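Long-range contacts in putative phosphatase (Bacteroides thetaiotaomicron, PDB 3KYA), which is a putative phosphatase of unproven activity that binds zinc and joins a TIG domain to a probable six-bladed beta-propeller: residues 146-154 against 164-172; 176-184 against 233-241. All coordinates share one frame; numbering follows the deposited sequence. Where two conformers were deposited one is given.

Interaction 1 (146-154 against 164-172); sequences FDPLNKDHL and IQLIDLKNR. With ZN (zinc ion), chain X; EDO (1,2-ethanediol), chain H; EDO (1,2-ethanediol), chain L.
His153 and Asp168, on neighbouring strands, bind a zinc ion together from one face of the sheet, where the open end of the antiparallel hairpin 153-159/161-168 meets the corner that follows strand 141-147. The successive antiparallel sheets of this region are consistent with a beta-propeller, and these strands probably belong to one blade. His153 and Asp168 form a non-hydrogen-bonded pair, and their side chains run side by side on the same face. His153 NE2 binds zinc at 2.1 Å and Asp168 OD2 binds it at 2.0 Å. Asp168 reaches the metal with CG anti to the backbone N (chi1 -167°), its carboxylate turned 77° from the imidazole plane. Four waters complete the site, so the protein supplies a minority of the ligands. The imidazole is sandwiched: Leu166 CD2 lies over the centre of one face, and Asn150 ND2 lies 3.6 Å above the centre of the other. Asn150 OD1 accepts from Asp152 N in an Asx turn. With an alanine in place of Asn150, the Asp152 N-H would probably lose this acceptor, and one face of the His153 ring its amide cover. One residue further along, Leu154 and Ile167 exchange two backbone hydrogen bonds, and Leu169 N adds a third to Asp152 O at 2.8 Å. On the side of Leu154, Leu169 CD1 meets the edge of the Phe146 ring 4.2 Å from CE1, and Tyr459 packs on both residues. Asp168 OD1 accepts from Lys170 N in another Asx turn, and zinc-bound water 1 donates to this same OD1 at 2.8 Å.

Interaction 2 (176-184 against 233-241); sequences SPLNINTIP and TFDDRSDIQ. With EDO (1,2-ethanediol), chain M.
Leu178 and Ile183, with the CG2 methyl of Ile180, meet Phe234 and Ile240 in the apolar centre of a seam between two successive antiparallel sheets, probably adjacent blades of a beta-propeller. Leu178 and Phe234 lie side by side and point the same way, with Leu178 CD1 4.1 Å from Phe234 CB. Met207 of strand 206-211 packs on both. Further along, Ile183 crosses Ile240 at about a right angle, and Ile183 CG1 comes to 4.2 Å from Ile240 CD1. Ile240 reaches across extended, with CG1 anti to the backbone N (chi1 176°), and its CG2 touches Thr182 OG1. Pro177 CB rests on the carbonyl oxygen of Phe234 and on Asp235 CB. A molecule of 1,2-ethanediol, probably from the crystallisation liquor, sits between Leu178 and Ile240. Its O1 accepts from Ile180 N. Outward from here the contact turns polar. Asp235 OD1 accepts from Arg237 N in an Asx turn, and the Arg237 guanidinium grips the carboxylate side-on through NE and NH2. Beyond the segments, Asn229 ND2 also donates to Asp235 OD1, and Asp231 forms a salt bridge with Arg237. The neighbouring Asp236 carries the bonds across the seam. Its OD1 takes Asn179 N on the syn lone pair at 2.8 Å. Water 6 and the diol O1 also donate to OD1, so three donors meet this oxygen. Asn179 fixes the carboxylate's rotation by holding both oxygens. Its amide is turned 40° from the carboxylate, and Asn179 ND2 donates almost straight (175°) to the syn lone pair of Asp236 OD2, 2.8 Å away.

Overall arrangement
The chain passes first through the N-terminal region that holds the TIG domain and then enters the probable propeller. Interaction 1 closes a short loop, the hairpin 153-159/161-168, and joins it to the corner after strand 141-147. Interaction 2 opens only after interaction 1 has closed. It closes a much longer loop that includes strands 188-193, 206-211 and 220-227. The two are in series and neither nest nor cross. Interaction 1 works within one sheet, whereas interaction 2 ties that sheet to the next. Their centres lie about 16 Å apart. Strands 161-168 and 173-178 connect them, probably through a backbone hydrogen bond from Ile164 to Leu178.

Interaction 1 (146-154 against 164-172)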
loop_
_atom_site.group_PDB
_atom_site.type_symbol
_atom_site.label_atom_id
_atom_site.label_comp_id
_atom_site.label_asym_id
_atom_site.label_seq_id
_atom_site.Cartn_x
_atom_site.Cartn_y
_atom_site.Cartn_z
ATOM N N PHE A 146 -28.806 -6.262 7.248
ATOM C CA PHE A 146 -29.121 -7.486 7.981
ATOM C C PHE A 146 -30.043 -7.229 9.169
ATOM O O PHE A 146 -29.959 -6.187 9.808
ATOM C CB PHE A 146 -27.882 -8.118 8.640
ATOM C CG PHE A 146 -26.885 -8.730 7.692
ATOM C CD1 PHE A 146 -27.209 -9.859 6.954
ATOM C CD2 PHE A 146 -25.599 -8.215 7.594
ATOM C CE1 PHE A 146 -26.275 -10.446 6.105
ATOM C CE2 PHE A 146 -24.669 -8.792 6.738
ATOM C CZ PHE A 146 -25.007 -9.900 5.998
ATOM N N ASP A 147 -30.875 -8.216 9.507
ATOM C CA ASP A 147 -31.605 -8.186 10.764
ATOM C C ASP A 147 -30.524 -8.401 11.845
ATOM O O ASP A 147 -29.870 -9.439 11.839
ATOM C CB ASP A 147 -32.645 -9.303 10.796
ATOM C CG ASP A 147 -33.456 -9.349 12.096
ATOM O OD1 ASP A 147 -33.032 -8.780 13.119
ATOM O OD2 ASP A 147 -34.535 -10.005 12.096
ATOM N N PRO A 148 -30.313 -7.421 12.757
ATOM C CA PRO A 148 -29.261 -7.616 13.772
ATOM C C PRO A 148 -29.439 -8.864 14.633
ATOM O O PRO A 148 -28.455 -9.355 15.173
ATOM C CB PRO A 148 -29.337 -6.334 14.625
ATOM C CG PRO A 148 -30.007 -5.321 13.751
ATOM C CD PRO A 148 -30.968 -6.106 12.897
ATOM N N LEU A 149 -30.663 -9.394 14.737
ATOM C CA LEU A 149 -30.906 -10.578 15.532
ATOM C C LEU A 149 -30.802 -11.869 14.714
ATOM O O LEU A 149 -30.868 -12.944 15.281
ATOM C CB LEU A 149 -32.288 -10.513 16.188
ATOM C CG LEU A 149 -32.617 -9.261 16.987
ATOM C CD1 LEU A 149 -34.004 -9.428 17.642
ATOM C CD2 LEU A 149 -31.546 -8.963 18.035
ATOM N N ASN A 150 -30.654 -11.773 13.398
ATOM C CA ASN A 150 -30.556 -12.961 12.549
ATOM C C ASN A 150 -29.922 -12.620 11.215
ATOM O O ASN A 150 -30.591 -12.132 10.299
ATOM C CB ASN A 150 -31.948 -13.589 12.355
ATOM C CG ASN A 150 -31.921 -14.842 11.489
ATOM O OD1 ASN A 150 -30.866 -15.282 11.045
ATOM N ND2 ASN A 150 -33.087 -15.417 11.248
ATOM N N LYS A 151 -28.619 -12.868 11.100
ATOM C CA LYS A 151 -27.888 -12.522 9.878
ATOM C C LYS A 151 -28.201 -13.429 8.667
ATOM O O LYS A 151 -27.656 -13.218 7.593
ATOM C CB LYS A 151 -26.368 -12.365 10.137
ATOM C CG LYS A 151 -26.056 -11.049 10.868
ATOM C CD LYS A 151 -24.577 -10.683 10.851
ATOM C CE LYS A 151 -23.759 -11.631 11.643
ATOM N NZ LYS A 151 -22.333 -11.198 11.693
ATOM N N ASP A 152 -29.079 -14.420 8.843
ATOM C CA ASP A 152 -29.607 -15.188 7.722
ATOM C C ASP A 152 -30.635 -14.318 6.964
ATOM O O ASP A 152 -30.978 -14.620 5.811
ATOM C CB ASP A 152 -30.314 -16.472 8.177
ATOM C CG ASP A 152 -29.376 -17.498 8.791
ATOM O OD1 ASP A 152 -28.165 -17.455 8.518
ATOM O OD2 ASP A 152 -29.877 -18.399 9.509
ATOM N N HIS A 153 -31.145 -13.267 7.612
ATOM C CA HIS A 153 -32.137 -12.396 6.996
ATOM C C HIS A 153 -31.521 -11.097 6.519
ATOM O O HIS A 153 -31.167 -10.240 7.335
ATOM C CB HIS A 153 -33.310 -12.115 7.936
ATOM C CG HIS A 153 -34.201 -13.299 8.157
ATOM N ND1 HIS A 153 -35.203 -13.311 9.106
ATOM C CD2 HIS A 153 -34.211 -14.528 7.583
ATOM C CE1 HIS A 153 -35.819 -14.478 9.074
ATOM N NE2 HIS A 153 -35.230 -15.237 8.165
ATOM N N LEU A 154 -31.374 -10.991 5.197
ATOM C CA LEU A 154 -30.805 -9.823 4.537
ATOM C C LEU A 154 -31.919 -9.067 3.811
ATOM O O LEU A 154 -32.526 -9.587 2.852
ATOM C CB LEU A 154 -29.717 -10.252 3.550
ATOM C CG LEU A 154 -29.030 -9.129 2.779
ATOM C CD1 LEU A 154 -28.368 -8.114 3.746
ATOM C CD2 LEU A 154 -28.006 -9.716 1.805
ATOM N N ILE A 164 -40.195 -3.872 0.431
ATOM C CA ILE A 164 -38.901 -4.190 1.026
ATOM C C ILE A 164 -38.837 -5.720 0.992
ATOM O O ILE A 164 -39.708 -6.403 1.527
ATOM C CB ILE A 164 -38.750 -3.647 2.459
ATOM C CG1 ILE A 164 -38.663 -2.122 2.436
ATOM C CG2 ILE A 164 -37.503 -4.253 3.159
ATOM C CD1 ILE A 164 -38.717 -1.486 3.819
ATOM N N GLN A 165 -37.824 -6.257 0.329
ATOM C CA GLN A 165 -37.689 -7.702 0.172
ATOM C C GLN A 165 -36.748 -8.335 1.186
ATOM O O GLN A 165 -35.871 -7.672 1.758
ATOM C CB GLN A 165 -37.222 -8.025 -1.250
ATOM C CG GLN A 165 -38.241 -7.657 -2.331
ATOM C CD GLN A 165 -37.816 -8.146 -3.707
ATOM O OE1 GLN A 165 -36.723 -7.830 -4.187
ATOM N NE2 GLN A 165 -38.685 -8.926 -4.352
ATOM N N LEU A 166 -36.980 -9.627 1.415
ATOM C CA LEU A 166 -36.170 -10.446 2.289
ATOM C C LEU A 166 -35.405 -11.462 1.449
ATOM O O LEU A 166 -36.014 -12.296 0.764
ATOM C CB LEU A 166 -37.047 -11.206 3.288
ATOM C CG LEU A 166 -36.326 -12.246 4.147
ATOM C CD1 LEU A 166 -35.185 -11.633 4.972
ATOM C CD2 LEU A 166 -37.329 -12.965 5.053
ATOM N N ILE A 167 -34.078 -11.377 1.523
ATOM C CA ILE A 167 -33.164 -12.339 0.914
ATOM C C ILE A 167 -32.834 -13.288 2.083
ATOM O O ILE A 167 -32.045 -12.929 2.969
ATOM C CB ILE A 167 -31.893 -11.637 0.366
ATOM C CG1 ILE A 167 -32.268 -10.553 -0.664
ATOM C CG2 ILE A 167 -30.888 -12.655 -0.193
ATOM C CD1 ILE A 167 -31.150 -9.458 -0.895
ATOM N N ASP A 168 -33.461 -14.473 2.111
ATOM C CA ASP A 168 -33.289 -15.420 3.225
ATOM C C ASP A 168 -32.171 -16.384 2.850
ATOM O O ASP A 168 -32.340 -17.281 2.031
ATOM C CB ASP A 168 -34.607 -16.146 3.561
ATOM C CG ASP A 168 -34.554 -16.900 4.895
ATOM O OD1 ASP A 168 -33.488 -17.459 5.219
ATOM O OD2 ASP A 168 -35.589 -16.952 5.618
ATOM N N LEU A 169 -31.007 -16.156 3.446
ATOM C CA LEU A 169 -29.793 -16.899 3.119
ATOM C C LEU A 169 -29.825 -18.348 3.591
ATOM O O LEU A 169 -29.079 -19.187 3.077
ATOM C CB LEU A 169 -28.583 -16.172 3.720
ATOM C CG LEU A 169 -28.414 -14.725 3.247
ATOM C CD1 LEU A 169 -27.326 -13.980 4.034
ATOM C CD2 LEU A 169 -28.135 -14.684 1.735
ATOM N N LYS A 170 -30.667 -18.647 4.574
ATOM C CA LYS A 170 -30.771 -20.009 5.098
ATOM C C LYS A 170 -31.604 -20.902 4.182
ATOM O O LYS A 170 -31.151 -21.991 3.814
ATOM C CB LYS A 170 -31.372 -20.029 6.514
ATOM C CG LYS A 170 -31.475 -21.439 7.142
ATOM C CD LYS A 170 -32.288 -21.399 8.439
ATOM C CE LYS A 170 -32.409 -22.764 9.083
ATOM N NZ LYS A 170 -33.143 -23.762 8.249
ATOM N N ASN A 171 -32.812 -20.463 3.828
ATOM C CA ASN A 171 -33.659 -21.301 2.958
ATOM C C ASN A 171 -33.492 -20.960 1.472
ATOM O O ASN A 171 -34.103 -21.604 0.625
ATOM C CB ASN A 171 -35.141 -21.324 3.397
ATOM C CG ASN A 171 -35.856 -20.006 3.190
ATOM O OD1 ASN A 171 -37.065 -19.904 3.428
ATOM N ND2 ASN A 171 -35.131 -19.002 2.752
ATOM N N ARG A 172 -32.640 -19.975 1.165
ATOM C CA ARG A 172 -32.318 -19.597 -0.209
ATOM C C ARG A 172 -33.584 -19.241 -1.001
ATOM O O ARG A 172 -33.851 -19.792 -2.071
ATOM C CB ARG A 172 -31.491 -20.702 -0.888
ATOM C CG ARG A 172 -30.153 -20.931 -0.163
ATOM C CD ARG A 172 -29.293 -22.012 -0.771
ATOM N NE ARG A 172 -29.025 -21.814 -2.201
ATOM C CZ ARG A 172 -28.068 -21.047 -2.716
ATOM N NH1 ARG A 172 -27.266 -20.317 -1.939
ATOM N NH2 ARG A 172 -27.937 -20.983 -4.038
HETATM ZN ZN ZN X . -35.901 -17.174 7.625
HETATM C C1 EDO H . -27.173 -12.560 15.981
HETATM O O1 EDO H . -26.672 -13.739 16.625
HETATM C C2 EDO H . -26.874 -12.570 14.479
HETATM O O2 EDO H . -27.424 -13.737 13.837
HETATM C C1 EDO L . -35.940 -12.768 14.600
HETATM O O1 EDO L . -36.368 -13.751 15.544
HETATM C C2 EDO L . -34.884 -13.372 13.699
HETATM O O2 EDO L . -35.496 -14.105 12.630
HETATM O O HOH W 1 -34.342 -18.203 7.737
HETATM O O HOH W 2 -36.250 -17.733 9.701
HETATM O O HOH W 3 -37.696 -16.678 7.328
HETATM O O HOH W 4 -37.207 -19.009 7.186
#

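Interaction 2 (176-184 against 233-241)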
loop_
_atom_site.group_PDB
_atom_site.type_symbol
_atom_site.label_atom_id
_atom_site.label_comp_id
_atom_site.label_asym_id
_atom_site.label_seq_id
_atom_site.Cartn_x
_atom_site.Cartn_y
_atom_site.Cartn_z
ATOM N N SER A 176 -41.228 -10.975 -0.448
ATOM C CA SER A 176 -41.606 -9.562 -0.341
ATOM C C SER A 176 -42.576 -9.355 0.834
ATOM O O SER A 176 -43.767 -9.086 0.630
ATOM C CB SER A 176 -42.245 -9.089 -1.643
ATOM O OG SER A 176 -41.383 -9.312 -2.740
ATOM N N PRO A 177 -42.068 -9.467 2.073
ATOM C CA PRO A 177 -42.950 -9.418 3.251
ATOM C C PRO A 177 -43.497 -8.032 3.627
ATOM O O PRO A 177 -44.537 -7.949 4.294
ATOM C CB PRO A 177 -42.043 -9.931 4.375
ATOM C CG PRO A 177 -40.654 -9.522 3.940
ATOM C CD PRO A 177 -40.648 -9.647 2.446
ATOM N N LEU A 178 -42.805 -6.977 3.220
ATOM C CA LEU A 178 -43.167 -5.613 3.583
ATOM C C LEU A 178 -43.654 -4.809 2.385
ATOM O O LEU A 178 -42.856 -4.290 1.599
ATOM C CB LEU A 178 -41.955 -4.942 4.235
ATOM C CG LEU A 178 -41.534 -5.529 5.586
ATOM C CD1 LEU A 178 -40.072 -5.233 5.917
ATOM C CD2 LEU A 178 -42.488 -5.015 6.685
ATOM N N ASN A 179 -44.972 -4.709 2.242
ATOM C CA ASN A 179 -45.546 -3.945 1.137
ATOM C C ASN A 179 -45.791 -2.473 1.477
ATOM O O ASN A 179 -46.186 -1.706 0.603
ATOM C CB ASN A 179 -46.806 -4.633 0.611
ATOM C CG ASN A 179 -46.475 -5.910 -0.116
ATOM O OD1 ASN A 179 -45.899 -5.885 -1.209
ATOM N ND2 ASN A 179 -46.798 -7.041 0.497
ATOM N N ILE A 180 -45.541 -2.101 2.735
ATOM C CA ILE A 180 -45.611 -0.718 3.230
ATOM C C ILE A 180 -46.653 0.152 2.513
ATOM O O ILE A 180 -46.368 1.278 2.083
ATOM C CB ILE A 180 -44.186 -0.053 3.198
ATOM C CG1 ILE A 180 -43.503 -0.254 1.850
ATOM C CG2 ILE A 180 -43.297 -0.651 4.266
ATOM C CD1 ILE A 180 -42.171 0.519 1.712
ATOM N N ASN A 181 -47.874 -0.370 2.430
ATOM C CA ASN A 181 -48.958 0.300 1.706
ATOM C C ASN A 181 -49.247 1.744 2.121
ATOM O O ASN A 181 -49.665 2.544 1.283
ATOM C CB ASN A 181 -50.237 -0.549 1.763
ATOM C CG ASN A 181 -50.135 -1.806 0.911
ATOM O OD1 ASN A 181 -49.572 -1.783 -0.189
ATOM N ND2 ASN A 181 -50.692 -2.900 1.400
ATOM N N THR A 182 -49.019 2.089 3.384
ATOM C CA THR A 182 -49.313 3.444 3.849
ATOM C C THR A 182 -48.216 4.455 3.476
ATOM O O THR A 182 -48.437 5.650 3.603
ATOM C CB THR A 182 -49.584 3.509 5.380
ATOM O OG1 THR A 182 -48.400 3.168 6.106
ATOM C CG2 THR A 182 -50.720 2.569 5.771
ATOM N N ILE A 183 -47.043 3.989 3.033
ATOM C CA ILE A 183 -45.963 4.913 2.616
ATOM C C ILE A 183 -46.377 5.552 1.284
ATOM O O ILE A 183 -46.862 4.867 0.378
ATOM C CB ILE A 183 -44.580 4.209 2.579
ATOM C CG1 ILE A 183 -44.180 3.842 4.012
ATOM C CG2 ILE A 183 -43.506 5.103 1.959
ATOM C CD1 ILE A 183 -42.781 3.233 4.161
ATOM N N PRO A 184 -46.225 6.887 1.167
ATOM C CA PRO A 184 -46.716 7.638 0.007
ATOM C C PRO A 184 -45.847 7.656 -1.239
ATOM O O PRO A 184 -46.128 8.424 -2.164
ATOM C CB PRO A 184 -46.814 9.062 0.548
ATOM C CG PRO A 184 -45.839 9.139 1.618
ATOM C CD PRO A 184 -45.689 7.777 2.207
ATOM N N THR A 233 -41.030 -11.606 13.117
ATOM C CA THR A 233 -40.997 -11.137 11.732
ATOM C C THR A 233 -41.290 -9.645 11.554
ATOM O O THR A 233 -41.816 -8.983 12.448
ATOM C CB THR A 233 -42.054 -11.896 10.879
ATOM O OG1 THR A 233 -43.381 -11.628 11.389
ATOM C CG2 THR A 233 -41.778 -13.398 10.882
ATOM N N PHE A 234 -40.925 -9.122 10.388
ATOM C CA PHE A 234 -41.341 -7.782 9.976
ATOM C C PHE A 234 -42.172 -8.011 8.709
ATOM O O PHE A 234 -41.615 -8.426 7.679
ATOM C CB PHE A 234 -40.184 -6.840 9.636
ATOM C CG PHE A 234 -39.315 -6.455 10.804
ATOM C CD1 PHE A 234 -39.679 -5.409 11.652
ATOM C CD2 PHE A 234 -38.119 -7.123 11.039
ATOM C CE1 PHE A 234 -38.874 -5.054 12.734
ATOM C CE2 PHE A 234 -37.304 -6.764 12.100
ATOM C CZ PHE A 234 -37.685 -5.723 12.955
ATOM N N ASP A 235 -43.483 -7.782 8.767
ATOM C CA ASP A 235 -44.327 -7.966 7.580
ATOM C C ASP A 235 -45.567 -7.049 7.589
ATOM O O ASP A 235 -45.609 -6.069 8.324
ATOM C CB ASP A 235 -44.674 -9.460 7.372
ATOM C CG ASP A 235 -45.485 -10.066 8.513
ATOM O OD1 ASP A 235 -46.202 -9.334 9.234
ATOM O OD2 ASP A 235 -45.435 -11.309 8.655
ATOM N N ASP A 236 -46.570 -7.358 6.775
ATOM C CA ASP A 236 -47.744 -6.485 6.677
ATOM C C ASP A 236 -48.637 -6.501 7.938
ATOM O O ASP A 236 -49.571 -5.712 8.040
ATOM C CB ASP A 236 -48.527 -6.768 5.379
ATOM C CG ASP A 236 -47.754 -6.338 4.119
ATOM O OD1 ASP A 236 -46.942 -5.390 4.177
ATOM O OD2 ASP A 236 -47.960 -6.948 3.054
ATOM N N ARG A 237 -48.329 -7.355 8.907
ATOM C CA ARG A 237 -49.054 -7.342 10.178
ATOM C C ARG A 237 -48.406 -6.352 11.139
ATOM O O ARG A 237 -48.997 -5.997 12.152
ATOM C CB ARG A 237 -49.035 -8.714 10.836
ATOM C CG ARG A 237 -49.770 -9.805 10.074
ATOM C CD ARG A 237 -49.488 -11.143 10.710
ATOM N NE ARG A 237 -48.081 -11.492 10.571
ATOM C CZ ARG A 237 -47.480 -12.503 11.190
ATOM N NH1 ARG A 237 -48.154 -13.285 12.011
ATOM N NH2 ARG A 237 -46.186 -12.728 10.988
ATOM N N SER A 238 -47.179 -5.939 10.828
ATOM C CA SER A 238 -46.408 -5.043 11.688
ATOM C C SER A 238 -46.980 -3.640 11.790
ATOM O O SER A 238 -47.385 -3.052 10.784
ATOM C CB SER A 238 -44.957 -4.929 11.194
ATOM O OG SER A 238 -44.278 -6.167 11.321
ATOM N N ASP A 239 -47.005 -3.118 13.014
ATOM C CA ASP A 239 -47.424 -1.757 13.266
ATOM C C ASP A 239 -46.402 -0.816 12.608
ATOM O O ASP A 239 -45.201 -1.036 12.729
ATOM C CB ASP A 239 -47.467 -1.477 14.765
ATOM C CG ASP A 239 -47.938 -0.051 15.085
ATOM O OD1 ASP A 239 -49.139 0.235 14.892
ATOM O OD2 ASP A 239 -47.105 0.777 15.536
ATOM N N ILE A 240 -46.880 0.206 11.897
ATOM C CA ILE A 240 -46.005 1.184 11.236
ATOM C C ILE A 240 -46.456 2.602 11.614
ATOM O O ILE A 240 -47.648 2.909 11.558
ATOM C CB ILE A 240 -45.960 0.977 9.695
ATOM C CG1 ILE A 240 -45.120 2.065 9.017
ATOM C CG2 ILE A 240 -47.362 0.955 9.085
ATOM C CD1 ILE A 240 -44.801 1.768 7.563
ATOM N N GLN A 241 -45.505 3.441 12.033
ATOM C CA GLN A 241 -45.795 4.812 12.440
ATOM C C GLN A 241 -44.819 5.812 11.813
ATOM O O GLN A 241 -43.637 5.492 11.600
ATOM C CB GLN A 241 -45.725 4.943 13.968
ATOM C CG GLN A 241 -46.656 4.007 14.752
ATOM C CD GLN A 241 -48.127 4.289 14.517
ATOM O OE1 GLN A 241 -48.501 5.400 14.139
ATOM N NE2 GLN A 241 -48.968 3.290 14.750
HETATM C C1 EDO M . -45.269 -2.889 6.698
HETATM O O1 EDO M . -45.421 -3.390 5.355
HETATM C C2 EDO M . -46.615 -2.714 7.402
HETATM O O2 EDO M . -47.492 -1.956 6.550
HETATM O O HOH W 5 -46.564 -9.747 4.379
HETATM O O HOH W 6 -48.557 -2.843 3.977
#